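Local coordinates for spindle assembly abnormal protein 6 (Caenorhabditis elegans, PDB 4GFC), which serves as the central scaffold of centrioles, assembling as homodimers that set their ninefold symmetry, and is required for centrosome duplication, at residues 79-92 with 127-139. The protein carries 1 engineered substitution. Numbering follows the deposited sequence.
Sequences LARDHDLTVDFDAF and PGSKGKIFSIKLH. Engineered in segment 127-139: Gly128 (natural residue Ile). With EDO (1,2-ethanediol), chain M; EDO (1,2-ethanediol), chain E.
His83, on the last turn of helix 73-83, lays one face of its imidazole over the backbone of strand 132-140. Phe134 CA sits 3.8 Å from the ring centroid, close to the ring normal, a CH-pi contact, and Ser135 N lies over the same face. Lys132, its chain extended, brings NZ to the ring edge, 4.0 Å from His83 NE2. At the backbone of the same histidine, Lys130 NZ donates to His83 O and, at 2.9 Å, to Ile133 O, which it meets from above the carbonyl plane; a weak bond goes to Lys132 O. One ammonium thus ties the end of the helix to the start of the strand, the lysine chain bending at chi3 and chi4 to reach both. Leu85 CD2 packs 3.6 Å from Ile133 O. The Phe134 ring takes the edge of Phe92 on one face, a T-shaped pair with planes at 82° and centroids 5.2 Å apart, while Leu79 CD1 touches the Phe134 edge at CD2 (3.9 Å). The imidazole is steadied from its own helix: with CG anti to the carbonyl carbon (chi1 -66°), His83 ND1 donates to Leu79 O at 3.2 Å, and His83 N reaches that oxygen from the opposite face of its plane. With an alanine in place of His83, the Phe134 and Ser135 backbone would probably lose its cover and Leu79 O its side-chain donor. Asp84, with positive phi, closes a Schellman motif after the helix and sends the chain toward helix 92-101. In this N-terminal head domain, the strand pairs with strand 117-124, where Ser119 OG and Ser135 OG share a hydrogen bond; Ile96 of helix 92-101 also packs on Phe134, and Leu71 of strand 62-71 on Leu79.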
loop_
_atom_site.group_PDB
_atom_site.type_symbol
_atom_site.label_atom_id
_atom_site.label_comp_id
_atom_site.label_asym_id
_atom_site.label_seq_id
_atom_site.Cartn_x
_atom_site.Cartn_y
_atom_site.Cartn_z
ATOM N N LEU A 79 -30.607 4.330 0.586
ATOM C CA LEU A 79 -30.231 2.984 1.029
ATOM C C LEU A 79 -31.360 2.376 1.852
ATOM O O LEU A 79 -31.739 1.218 1.622
ATOM C CB LEU A 79 -28.901 3.062 1.821
ATOM C CG LEU A 79 -28.431 1.952 2.788
ATOM C CD1 LEU A 79 -28.199 0.658 2.084
ATOM C CD2 LEU A 79 -27.086 2.285 3.280
ATOM N N ALA A 80 -31.925 3.171 2.777
ATOM C CA ALA A 80 -33.036 2.745 3.610
ATOM C C ALA A 80 -34.243 2.463 2.731
ATOM O O ALA A 80 -34.812 1.396 2.888
ATOM C CB ALA A 80 -33.353 3.798 4.666
ATOM N N ARG A 81 -34.580 3.345 1.754
ATOM C CA ARG A 81 -35.711 3.116 0.837
ATOM C C ARG A 81 -35.553 1.788 0.079
ATOM O O ARG A 81 -36.496 0.985 0.044
ATOM C CB ARG A 81 -35.874 4.268 -0.168
ATOM C CG ARG A 81 -36.877 5.336 0.260
ATOM C CD ARG A 81 -37.187 6.340 -0.854
ATOM N NE ARG A 81 -36.012 7.104 -1.303
ATOM C CZ ARG A 81 -35.556 8.214 -0.723
ATOM N NH1 ARG A 81 -36.161 8.709 0.351
ATOM N NH2 ARG A 81 -34.483 8.828 -1.204
ATOM N N ASP A 82 -34.335 1.565 -0.485
ATOM C CA ASP A 82 -33.924 0.392 -1.248
ATOM C C ASP A 82 -34.052 -0.910 -0.459
ATOM O O ASP A 82 -34.543 -1.903 -1.006
ATOM C CB ASP A 82 -32.463 0.541 -1.714
ATOM C CG ASP A 82 -32.204 1.459 -2.907
ATOM O OD1 ASP A 82 -33.148 2.177 -3.334
ATOM O OD2 ASP A 82 -31.052 1.478 -3.403
ATOM N N HIS A 83 -33.598 -0.907 0.817
ATOM C CA HIS A 83 -33.578 -2.089 1.673
ATOM C C HIS A 83 -34.676 -2.062 2.714
ATOM O O HIS A 83 -34.674 -2.880 3.627
ATOM C CB HIS A 83 -32.187 -2.264 2.297
ATOM C CG HIS A 83 -31.165 -2.571 1.244
ATOM N ND1 HIS A 83 -30.390 -1.572 0.683
ATOM C CD2 HIS A 83 -30.929 -3.729 0.580
ATOM C CE1 HIS A 83 -29.642 -2.174 -0.227
ATOM N NE2 HIS A 83 -29.929 -3.470 -0.320
ATOM N N ASP A 84 -35.660 -1.188 2.520
ATOM C CA ASP A 84 -36.851 -1.057 3.355
ATOM C C ASP A 84 -36.502 -1.029 4.863
ATOM O O ASP A 84 -37.003 -1.841 5.656
ATOM C CB ASP A 84 -37.886 -2.158 3.015
ATOM C CG ASP A 84 -38.451 -2.022 1.603
ATOM O OD1 ASP A 84 -39.450 -1.276 1.430
ATOM O OD2 ASP A 84 -37.873 -2.633 0.665
ATOM N N LEU A 85 -35.634 -0.071 5.238
ATOM C CA LEU A 85 -35.220 0.152 6.619
ATOM C C LEU A 85 -36.037 1.311 7.181
ATOM O O LEU A 85 -35.954 2.413 6.648
ATOM C CB LEU A 85 -33.705 0.443 6.723
ATOM C CG LEU A 85 -32.728 -0.625 6.283
ATOM C CD1 LEU A 85 -31.346 -0.053 6.197
ATOM C CD2 LEU A 85 -32.688 -1.784 7.239
ATOM N N THR A 86 -36.842 1.070 8.215
ATOM C CA THR A 86 -37.659 2.118 8.824
ATOM C C THR A 86 -36.813 2.923 9.826
ATOM O O THR A 86 -37.151 4.067 10.152
ATOM C CB THR A 86 -38.906 1.512 9.483
ATOM O OG1 THR A 86 -38.511 0.501 10.411
ATOM C CG2 THR A 86 -39.887 0.934 8.470
ATOM N N VAL A 87 -35.701 2.313 10.294
ATOM C CA VAL A 87 -34.691 2.819 11.236
ATOM C C VAL A 87 -33.999 4.101 10.650
ATOM O O VAL A 87 -33.656 4.120 9.457
ATOM C CB VAL A 87 -33.694 1.652 11.500
ATOM C CG1 VAL A 87 -32.398 2.128 12.125
ATOM C CG2 VAL A 87 -34.323 0.577 12.365
ATOM N N ASP A 88 -33.800 5.158 11.496
ATOM C CA ASP A 88 -33.188 6.430 11.059
ATOM C C ASP A 88 -31.661 6.346 10.950
ATOM O O ASP A 88 -31.076 5.310 11.253
ATOM C CB ASP A 88 -33.618 7.623 11.938
ATOM C CG ASP A 88 -33.067 7.713 13.345
ATOM O OD1 ASP A 88 -32.163 6.911 13.689
ATOM O OD2 ASP A 88 -33.530 8.597 14.105
ATOM N N PHE A 89 -31.020 7.422 10.494
ATOM C CA PHE A 89 -29.569 7.440 10.305
ATOM C C PHE A 89 -28.774 7.236 11.614
ATOM O O PHE A 89 -27.763 6.540 11.582
ATOM C CB PHE A 89 -29.133 8.753 9.638
ATOM C CG PHE A 89 -27.737 8.748 9.056
ATOM C CD1 PHE A 89 -27.227 7.609 8.430
ATOM C CD2 PHE A 89 -26.944 9.891 9.103
ATOM C CE1 PHE A 89 -25.947 7.614 7.868
ATOM C CE2 PHE A 89 -25.657 9.892 8.565
ATOM C CZ PHE A 89 -25.172 8.765 7.931
ATOM N N ASP A 90 -29.217 7.830 12.748
ATOM C CA ASP A 90 -28.497 7.702 14.019
ATOM C C ASP A 90 -28.483 6.274 14.577
ATOM O O ASP A 90 -27.487 5.884 15.188
ATOM C CB ASP A 90 -29.053 8.651 15.073
ATOM C CG ASP A 90 -27.968 9.194 16.012
ATOM O OD1 ASP A 90 -27.020 9.872 15.516
ATOM O OD2 ASP A 90 -28.082 8.977 17.250
ATOM N N ALA A 91 -29.560 5.497 14.320
ATOM C CA ALA A 91 -29.813 4.148 14.795
ATOM C C ALA A 91 -29.309 3.079 13.858
ATOM O O ALA A 91 -29.080 1.947 14.278
ATOM C CB ALA A 91 -31.289 3.972 14.956
ATOM N N PHE A 92 -29.168 3.408 12.582
ATOM C CA PHE A 92 -28.725 2.460 11.571
ATOM C C PHE A 92 -27.424 1.765 11.980
ATOM O O PHE A 92 -27.419 0.531 11.951
ATOM C CB PHE A 92 -28.586 3.144 10.214
ATOM C CG PHE A 92 -27.925 2.319 9.133
ATOM C CD1 PHE A 92 -28.537 1.180 8.632
ATOM C CD2 PHE A 92 -26.736 2.735 8.549
ATOM C CE1 PHE A 92 -27.946 0.445 7.603
ATOM C CE2 PHE A 92 -26.151 2.005 7.516
ATOM C CZ PHE A 92 -26.756 0.864 7.050
ATOM N N PRO A 127 -34.418 -17.206 11.963
ATOM C CA PRO A 127 -35.728 -17.385 11.319
ATOM C C PRO A 127 -36.679 -16.272 11.697
ATOM O O PRO A 127 -36.710 -15.874 12.856
ATOM C CB PRO A 127 -36.199 -18.733 11.854
ATOM C CG PRO A 127 -34.988 -19.365 12.512
ATOM C CD PRO A 127 -34.192 -18.234 13.004
ATOM N N GLY A 128 -37.391 -15.751 10.716
ATOM C CA GLY A 128 -38.345 -14.668 10.914
ATOM C C GLY A 128 -37.853 -13.332 10.398
ATOM O O GLY A 128 -38.646 -12.395 10.237
ATOM N N SER A 129 -36.535 -13.246 10.141
ATOM C CA SER A 129 -35.877 -12.062 9.630
ATOM C C SER A 129 -36.263 -11.795 8.193
ATOM O O SER A 129 -36.710 -12.709 7.517
ATOM C CB SER A 129 -34.373 -12.251 9.706
ATOM O OG SER A 129 -33.721 -11.103 9.185
ATOM N N LYS A 130 -36.018 -10.567 7.691
ATOM C CA LYS A 130 -36.236 -10.199 6.286
ATOM C C LYS A 130 -35.122 -10.813 5.429
ATOM O O LYS A 130 -35.243 -10.833 4.194
ATOM C CB LYS A 130 -36.269 -8.673 6.115
ATOM C CG LYS A 130 -34.935 -7.978 6.484
ATOM C CD LYS A 130 -34.992 -6.477 6.413
ATOM C CE LYS A 130 -35.067 -5.972 4.997
ATOM N NZ LYS A 130 -34.021 -4.971 4.756
ATOM N N GLY A 131 -34.069 -11.305 6.092
ATOM C CA GLY A 131 -32.910 -11.922 5.477
ATOM C C GLY A 131 -31.842 -10.893 5.192
ATOM O O GLY A 131 -31.021 -10.633 6.061
ATOM N N LYS A 132 -31.823 -10.315 3.965
ATOM C CA LYS A 132 -30.872 -9.268 3.576
ATOM C C LYS A 132 -31.219 -8.057 4.368
ATOM O O LYS A 132 -32.332 -7.538 4.245
ATOM C CB LYS A 132 -30.965 -8.965 2.075
ATOM C CG LYS A 132 -29.866 -8.050 1.547
ATOM C CD LYS A 132 -30.100 -7.706 0.096
ATOM C CE LYS A 132 -28.830 -7.432 -0.655
ATOM N NZ LYS A 132 -29.079 -6.955 -2.047
ATOM N N ILE A 133 -30.326 -7.640 5.243
ATOM C CA ILE A 133 -30.625 -6.493 6.074
ATOM C C ILE A 133 -30.417 -5.271 5.225
ATOM O O ILE A 133 -31.268 -4.386 5.210
ATOM C CB ILE A 133 -29.782 -6.526 7.347
ATOM C CG1 ILE A 133 -30.129 -7.746 8.260
ATOM C CG2 ILE A 133 -29.841 -5.195 8.084
ATOM C CD1 ILE A 133 -31.592 -8.178 8.441
ATOM N N PHE A 134 -29.311 -5.256 4.477
ATOM C CA PHE A 134 -28.910 -4.202 3.563
ATOM C C PHE A 134 -27.684 -4.659 2.825
ATOM O O PHE A 134 -27.062 -5.673 3.156
ATOM C CB PHE A 134 -28.647 -2.855 4.291
ATOM C CG PHE A 134 -27.255 -2.737 4.874
ATOM C CD1 PHE A 134 -26.888 -3.466 6.001
ATOM C CD2 PHE A 134 -26.308 -1.902 4.291
ATOM C CE1 PHE A 134 -25.580 -3.417 6.483
ATOM C CE2 PHE A 134 -25.013 -1.827 4.809
ATOM C CZ PHE A 134 -24.651 -2.610 5.872
ATOM N N SER A 135 -27.353 -3.878 1.816
ATOM C CA SER A 135 -26.191 -3.944 0.971
ATOM C C SER A 135 -25.757 -2.515 0.684
ATOM O O SER A 135 -26.596 -1.665 0.408
ATOM C CB SER A 135 -26.522 -4.679 -0.307
ATOM O OG SER A 135 -25.381 -4.697 -1.140
ATOM N N ILE A 136 -24.472 -2.235 0.772
ATOM C CA ILE A 136 -23.886 -0.936 0.488
ATOM C C ILE A 136 -22.819 -1.135 -0.617
ATOM O O ILE A 136 -22.081 -2.115 -0.574
ATOM C CB ILE A 136 -23.324 -0.300 1.801
ATOM C CG1 ILE A 136 -22.867 1.158 1.561
ATOM C CG2 ILE A 136 -22.244 -1.152 2.480
ATOM C CD1 ILE A 136 -22.464 1.946 2.732
ATOM N N LYS A 137 -22.759 -0.237 -1.619
ATOM C CA LYS A 137 -21.742 -0.310 -2.675
ATOM C C LYS A 137 -20.504 0.450 -2.196
ATOM O O LYS A 137 -20.593 1.649 -1.992
ATOM C CB LYS A 137 -22.259 0.239 -4.020
ATOM C CG LYS A 137 -21.331 -0.048 -5.212
ATOM C CD LYS A 137 -21.852 0.564 -6.509
ATOM C CE LYS A 137 -21.077 0.134 -7.730
ATOM N NZ LYS A 137 -21.590 0.755 -9.001
ATOM N N LEU A 138 -19.376 -0.275 -1.977
ATOM C CA LEU A 138 -18.076 0.239 -1.545
ATOM C C LEU A 138 -17.166 0.502 -2.745
ATOM O O LEU A 138 -17.198 -0.260 -3.715
ATOM C CB LEU A 138 -17.375 -0.746 -0.591
ATOM C CG LEU A 138 -18.113 -1.289 0.666
ATOM C CD1 LEU A 138 -17.241 -2.231 1.407
ATOM C CD2 LEU A 138 -18.579 -0.190 1.592
ATOM N N HIS A 139 -16.334 1.553 -2.690
ATOM C CA HIS A 139 -15.424 1.846 -3.809
ATOM C C HIS A 139 -13.977 1.528 -3.433
ATOM O O HIS A 139 -13.627 1.632 -2.254
ATOM C CB HIS A 139 -15.562 3.308 -4.255
ATOM C CG HIS A 139 -15.293 4.323 -3.180
ATOM N ND1 HIS A 139 -16.324 4.943 -2.492
ATOM C CD2 HIS A 139 -14.115 4.814 -2.721
ATOM C CE1 HIS A 139 -15.742 5.765 -1.628
ATOM N NE2 HIS A 139 -14.417 5.716 -1.722
HETATM C C1 EDO M . -34.401 -8.075 0.919
HETATM O O1 EDO M . -35.402 -8.848 1.572
HETATM C C2 EDO M . -34.569 -6.565 1.231
HETATM O O2 EDO M . -33.413 -5.854 0.799
HETATM C C1 EDO E . -24.828 7.506 12.888
HETATM O O1 EDO E . -24.088 8.308 11.992
HETATM C C2 EDO E . -24.105 7.424 14.300
HETATM O O2 EDO E . -24.928 6.857 15.363
#